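Local structure of O-methyltransferase family 2 (Planctopirus limnophila, 5I2H) at the interface of chains A and B. The protein binds the flavone apigenin, forms a two-fold dimer and probably transfers methyl groups from S-adenosyl-L-methionine to hydroxyl oxygens of its substrates. Residues are numbered along the deposited sequence; one frame, centred on the assembly and turned at random. Chains: chain A/B, O-methyltransferase family 2.

The interface of chains A and B. Residues chain A 15-17, 20, 171; chain B 93, 97-98, 104, 106.
B:His97 lies against the N-terminal segment of chain A, with A:Thr15 at the tip of its imidazole and A:Val17 over one face. B:His97 CB lies 3.9 Å from A:Ile20 CD1 and also touches A:Val17 CG2. B:His97 CG meets the same methyl, A:Val17 CG2, at 3.6 Å. The CB of A:Val17 sits over the ring centre, a CH-pi contact. B:His97 ND1 donates a hydrogen bond to the backbone O of B:Phe104 at 3.0 Å, nearly in the ring plane. CE1 faces the amide OD1 of A:Asn171, and CD2 lies beside the A:Thr15 hydroxyl. At the tip, B:His97 NE2 hydrogen-bonds A:Thr15 OG1 at 2.7 Å; which one donates is not decided. OG1 lies to the side of the ring plane opposite A:Val17, with A:Thr15 chi1 at 46°. ND1 and NE2 are both engaged, which probably limits the turning of the ring.

The amide ND2 of A:Asn171 also donates to B:Phe104 O, almost straight (177° at H). It and ND1 reach this oxygen from opposite faces of the carbonyl plane. An alanine in place of B:His97 would probably leave A:Thr15 OG1 without its mate and open a gap beside A:Val17.

A:Ile20 CD1 and B:Leu93 CG meet at 3.8 Å, tip to tip. The patch belongs to the two-fold homodimer interface. It joins the segment leading into helix 18-24, that helix's first turn and long helix 154-179 to helix 92-97, ending at B:His97, and the loop after it.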
ATOM      1  N   THR A  15     -18.796  -7.852  -9.951  1.00 12.06           N
ATOM      2  CA  THR A  15     -17.761  -6.828  -9.993  1.00 11.18           C
ATOM      3  C   THR A  15     -16.424  -7.537  -9.946  1.00 11.21           C
ATOM      4  O   THR A  15     -16.349  -8.720  -9.616  1.00 11.59           O
ATOM      5  CB  THR A  15     -17.862  -5.849  -8.809  1.00  9.77           C
ATOM      6  OG1 THR A  15     -18.055  -6.592  -7.586  1.00 11.40           O
ATOM      7  CG2 THR A  15     -19.050  -4.898  -9.001  1.00 11.93           C
ATOM      8  N   ASP A  16     -15.365  -6.793 -10.242  1.00 10.19           N
ATOM      9  CA  ASP A  16     -14.008  -7.329 -10.289  1.00  9.49           C
ATOM     10  C   ASP A  16     -13.333  -7.003  -8.957  1.00  8.81           C
ATOM     11  O   ASP A  16     -13.087  -5.836  -8.649  1.00  9.72           O
ATOM     12  CB  ASP A  16     -13.251  -6.719 -11.457  1.00 10.93           C
ATOM     13  CG  ASP A  16     -11.853  -7.290 -11.637  1.00 12.87           C
ATOM     14  OD1 ASP A  16     -11.408  -8.100 -10.826  1.00 11.41           O
ATOM     15  OD2 ASP A  16     -11.195  -6.934 -12.628  1.00 15.61           O
ATOM     16  N   VAL A  17     -13.025  -8.047  -8.181  1.00  8.19           N
ATOM     17  CA  VAL A  17     -12.429  -7.895  -6.857  1.00  7.65           C
ATOM     18  C   VAL A  17     -10.968  -7.466  -6.921  1.00  7.57           C
ATOM     19  O   VAL A  17     -10.389  -7.068  -5.897  1.00  8.66           O
ATOM     20  CB  VAL A  17     -12.564  -9.236  -6.093  1.00  7.39           C
ATOM     21  CG1 VAL A  17     -11.656 -10.305  -6.734  1.00 10.12           C
ATOM     22  CG2 VAL A  17     -12.246  -9.063  -4.580  1.00  9.85           C
ATOM     23  N   ILE A  20      -9.202  -4.694  -4.803  1.00  8.04           N
ATOM     24  CA  ILE A  20      -9.116  -4.892  -3.356  1.00  7.25           C
ATOM     25  C   ILE A  20      -7.843  -5.662  -3.011  1.00  7.09           C
ATOM     26  O   ILE A  20      -7.168  -5.357  -2.023  1.00  7.75           O
ATOM     27  CB  ILE A  20     -10.378  -5.599  -2.827  1.00  8.57           C
ATOM     28  CG1 ILE A  20     -11.584  -4.660  -2.920  1.00  9.25           C
ATOM     29  CG2 ILE A  20     -10.140  -6.095  -1.376  1.00  9.91           C
ATOM     30  CD1 ILE A  20     -12.935  -5.364  -2.743  1.00 10.73           C
ATOM     31  N   ASN A 171     -13.965 -16.151  -7.086  1.00  8.51           N
ATOM     32  CA  ASN A 171     -13.966 -15.020  -8.006  1.00  6.89           C
ATOM     33  C   ASN A 171     -13.303 -15.329  -9.339  1.00  8.87           C
ATOM     34  O   ASN A 171     -13.657 -14.705 -10.341  1.00 13.37           O
ATOM     35  CB  ASN A 171     -13.262 -13.814  -7.386  1.00  7.38           C
ATOM     36  CG  ASN A 171     -14.168 -13.063  -6.432  1.00  7.30           C
ATOM     37  OD1 ASN A 171     -14.922 -12.171  -6.862  1.00  9.77           O
ATOM     38  ND2 ASN A 171     -14.154 -13.447  -5.136  1.00  6.86           N
TER
ATOM     39  N   LEU B  93     -18.862  -2.956  -5.066  1.00  9.51           N
ATOM     40  CA  LEU B  93     -17.589  -3.638  -4.866  1.00 11.27           C
ATOM     41  C   LEU B  93     -17.486  -4.193  -3.449  1.00  9.14           C
ATOM     42  O   LEU B  93     -17.155  -5.379  -3.248  1.00 10.41           O
ATOM     43  CB  LEU B  93     -16.460  -2.657  -5.142  1.00 12.49           C
ATOM     44  CG  LEU B  93     -15.076  -3.279  -5.141  1.00 14.68           C
ATOM     45  CD1 LEU B  93     -14.966  -4.157  -6.382  1.00 16.18           C
ATOM     46  CD2 LEU B  93     -14.033  -2.172  -5.184  1.00 15.23           C
ATOM     47  N   HIS B  97     -17.797  -8.233  -2.235  1.00  7.64           N
ATOM     48  CA  HIS B  97     -16.552  -8.900  -1.887  1.00  6.67           C
ATOM     49  C   HIS B  97     -16.143  -8.761  -0.437  1.00  6.92           C
ATOM     50  O   HIS B  97     -15.203  -9.441  -0.023  1.00  8.40           O
ATOM     51  CB  HIS B  97     -15.412  -8.382  -2.790  1.00  9.15           C
ATOM     52  CG  HIS B  97     -15.753  -8.473  -4.241  1.00  8.68           C
ATOM     53  ND1 HIS B  97     -15.968  -9.683  -4.867  1.00  6.76           N
ATOM     54  CD2 HIS B  97     -15.904  -7.515  -5.196  1.00  8.87           C
ATOM     55  CE1 HIS B  97     -16.294  -9.460  -6.131  1.00  8.55           C
ATOM     56  NE2 HIS B  97     -16.243  -8.157  -6.358  1.00  9.09           N
ATOM     57  N   LEU B  98     -16.775  -7.885   0.338  1.00  8.51           N
ATOM     58  CA  LEU B  98     -16.351  -7.713   1.723  1.00 10.13           C
ATOM     59  C   LEU B  98     -17.456  -8.029   2.717  1.00 10.90           C
ATOM     60  O   LEU B  98     -17.246  -7.902   3.924  1.00 12.41           O
ATOM     61  CB  LEU B  98     -15.799  -6.300   1.945  1.00 10.27           C
ATOM     62  CG  LEU B  98     -14.521  -6.031   1.129  1.00 10.41           C
ATOM     63  CD1 LEU B  98     -14.072  -4.585   1.349  1.00 11.00           C
ATOM     64  CD2 LEU B  98     -13.406  -7.023   1.470  1.00 11.10           C
ATOM     65  N   PHE B 104     -19.058 -14.236  -3.440  1.00  8.73           N
ATOM     66  CA  PHE B 104     -17.781 -13.727  -3.952  1.00  8.56           C
ATOM     67  C   PHE B 104     -16.979 -12.975  -2.897  1.00  6.99           C
ATOM     68  O   PHE B 104     -16.058 -12.198  -3.235  1.00  8.38           O
ATOM     69  CB  PHE B 104     -18.024 -12.861  -5.181  1.00  8.26           C
ATOM     70  CG  PHE B 104     -18.696 -13.608  -6.278  1.00  8.93           C
ATOM     71  CD1 PHE B 104     -18.001 -14.585  -6.967  1.00  8.72           C
ATOM     72  CD2 PHE B 104     -20.043 -13.369  -6.593  1.00 11.30           C
ATOM     73  CE1 PHE B 104     -18.629 -15.309  -8.003  1.00 12.27           C
ATOM     74  CE2 PHE B 104     -20.683 -14.088  -7.610  1.00 12.64           C
ATOM     75  CZ  PHE B 104     -19.975 -15.054  -8.317  1.00 14.14           C
ATOM     76  N   VAL B 106     -14.152 -12.036  -0.286  1.00  6.97           N
ATOM     77  CA  VAL B 106     -12.772 -12.349   0.021  1.00  6.26           C
ATOM     78  C   VAL B 106     -12.420 -11.880   1.432  1.00  8.17           C
ATOM     79  O   VAL B 106     -11.266 -11.607   1.734  1.00  9.67           O
ATOM     80  CB  VAL B 106     -11.813 -11.762  -1.037  1.00  7.30           C
ATOM     81  CG1 VAL B 106     -12.137 -12.359  -2.439  1.00  9.54           C
ATOM     82  CG2 VAL B 106     -11.868 -10.214  -1.051  1.00  7.55           C
TER